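Local atomic coordinates of dipeptide Epimerase (Enterococcus faecalis V583, PDB entry 3JVA), a protein that belongs to the mandelate racemase/muconate lactonizing enzyme family of the enolase superfamily and binds magnesium in a barrel-type domain. Residues Y45-P50 against E295-G300. Numbering follows the deposited sequence.
Sequences YGEGGP and EETTIG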
loop_
_atom_site.group_PDB
_atom_site.type_symbol
_atom_site.label_atom_id
_atom_site.label_comp_id
_atom_site.label_asym_id
_atom_site.label_seq_id
_atom_site.Cartn_x
_atom_site.Cartn_y
_atom_site.Cartn_z
ATOM N N TYR B 45 47.376 3.712 13.149
ATOM C CA TYR B 45 46.905 2.700 14.086
ATOM C C TYR B 45 45.418 2.421 13.948
ATOM O O TYR B 45 44.620 3.333 13.767
ATOM C CB TYR B 45 47.194 3.142 15.520
ATOM C CG TYR B 45 48.670 3.261 15.817
ATOM C CD1 TYR B 45 49.412 2.149 16.216
ATOM C CD2 TYR B 45 49.330 4.478 15.671
ATOM C CE1 TYR B 45 50.784 2.249 16.463
ATOM C CE2 TYR B 45 50.700 4.591 15.915
ATOM C CZ TYR B 45 51.417 3.474 16.309
ATOM O OH TYR B 45 52.765 3.590 16.560
ATOM N N GLY B 46 45.057 1.147 14.046
ATOM C CA GLY B 46 43.661 0.768 13.949
ATOM C C GLY B 46 43.378 -0.359 14.921
ATOM O O GLY B 46 44.298 -0.990 15.438
ATOM N N GLU B 47 42.104 -0.599 15.198
ATOM C CA GLU B 47 41.741 -1.670 16.113
ATOM C C GLU B 47 40.521 -2.414 15.611
ATOM O O GLU B 47 39.608 -1.824 15.036
ATOM C CB GLU B 47 41.453 -1.118 17.518
ATOM C CG GLU B 47 41.019 -2.197 18.517
ATOM C CD GLU B 47 40.922 -1.686 19.954
ATOM O OE1 GLU B 47 40.431 -0.557 20.150
ATOM O OE2 GLU B 47 41.323 -2.426 20.883
ATOM N N GLY B 48 40.536 -3.722 15.824
ATOM C CA GLY B 48 39.426 -4.565 15.445
ATOM C C GLY B 48 38.932 -5.132 16.759
ATOM O O GLY B 48 39.604 -5.964 17.375
ATOM N N GLY B 49 37.777 -4.653 17.205
ATOM C CA GLY B 49 37.212 -5.120 18.458
ATOM C C GLY B 49 36.171 -6.193 18.212
ATOM O O GLY B 49 35.099 -5.917 17.669
ATOM N N PRO B 50 36.463 -7.438 18.596
ATOM C CA PRO B 50 35.514 -8.530 18.394
ATOM C C PRO B 50 34.342 -8.422 19.366
ATOM O O PRO B 50 34.348 -7.591 20.274
ATOM C CB PRO B 50 36.370 -9.772 18.634
ATOM C CG PRO B 50 37.328 -9.303 19.694
ATOM C CD PRO B 50 37.717 -7.925 19.200
ATOM N N GLU B 295 34.948 -5.273 24.119
ATOM C CA GLU B 295 36.337 -5.638 23.884
ATOM C C GLU B 295 37.180 -4.728 22.991
ATOM O O GLU B 295 38.073 -5.206 22.290
ATOM C CB GLU B 295 36.421 -7.088 23.388
ATOM C CG GLU B 295 35.826 -8.078 24.386
ATOM C CD GLU B 295 36.490 -9.443 24.358
ATOM O OE1 GLU B 295 37.680 -9.538 24.743
ATOM O OE2 GLU B 295 35.821 -10.419 23.956
ATOM N N GLU B 296 36.893 -3.429 22.984
ATOM C CA GLU B 296 37.743 -2.526 22.221
ATOM C C GLU B 296 38.413 -1.599 23.225
ATOM O O GLU B 296 38.018 -1.546 24.396
ATOM C CB GLU B 296 36.981 -1.743 21.143
ATOM C CG GLU B 296 35.899 -0.800 21.589
ATOM C CD GLU B 296 35.258 -0.133 20.383
ATOM O OE1 GLU B 296 35.951 0.654 19.701
ATOM O OE2 GLU B 296 34.076 -0.413 20.105
ATOM N N THR B 297 39.422 -0.870 22.779
ATOM C CA THR B 297 40.161 -0.027 23.693
ATOM C C THR B 297 40.476 1.365 23.160
ATOM O O THR B 297 39.697 1.943 22.407
ATOM C CB THR B 297 41.461 -0.755 24.116
ATOM O OG1 THR B 297 42.256 -1.043 22.955
ATOM C CG2 THR B 297 41.118 -2.084 24.792
ATOM N N THR B 298 41.627 1.892 23.557
ATOM C CA THR B 298 42.034 3.237 23.177
ATOM C C THR B 298 41.887 3.629 21.709
ATOM O O THR B 298 41.308 4.671 21.399
ATOM C CB THR B 298 43.484 3.495 23.618
ATOM O OG1 THR B 298 43.613 3.172 25.009
ATOM C CG2 THR B 298 43.853 4.952 23.399
ATOM N N ILE B 299 42.409 2.813 20.803
ATOM C CA ILE B 299 42.321 3.150 19.385
ATOM C C ILE B 299 40.875 3.231 18.884
ATOM O O ILE B 299 40.480 4.215 18.254
ATOM C CB ILE B 299 43.097 2.138 18.537
ATOM C CG1 ILE B 299 44.574 2.155 18.947
ATOM C CG2 ILE B 299 42.946 2.482 17.057
ATOM C CD1 ILE B 299 45.401 1.031 18.346
ATOM N N GLY B 300 40.089 2.200 19.163
ATOM C CA GLY B 300 38.704 2.206 18.728
ATOM C C GLY B 300 37.928 3.381 19.297
ATOM O O GLY B 300 37.152 4.033 18.593
HETATM O O HOH W 1 33.031 -7.032 22.615
#
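E47, on strand 43-48, outermost in this chain's N-terminal antiparallel sheet, accepts hydrogen bonds from T297 and G300 at the start of helix 298-310 in the barrel domain, so its carboxylate ties together the two domains of the enolase-type fold. With CG anti to the backbone N (chi1 178°) and the chain extended beyond it, the side chain reaches across to the first helical turn and crosses that of T297 at about a right angle. OE1 accepts two backbone N-H groups: T297 N at 2.8 Å on the syn side and G300 N at 2.9 Å on the anti side, each somewhat out of the carboxylate plane. OE2 takes the hydroxyl of T297, OG1 lying 2.7 Å away, and is also bonded to S31 OG on the adjacent strand 29-38. Bonds to both oxygens fix the rotation of the carboxylate, and the helix N-terminus would be expected to favour its negative charge. Apolar packing flanks the carboxylate bonds: I299 lays CB against E47 CB at 3.8 Å, and its CG2 sits 3.6 Å from G46 C. The ethyl branch of I299 packs on Y45, CD1 lying 4.0 Å from Y45 CB; I33 and I352 also touch I299. Beyond the strand, G49 CA passes 3.9 Å from E295 O, and a water donates to P50 O at 2.7 Å while accepting a weak bond from E295 N.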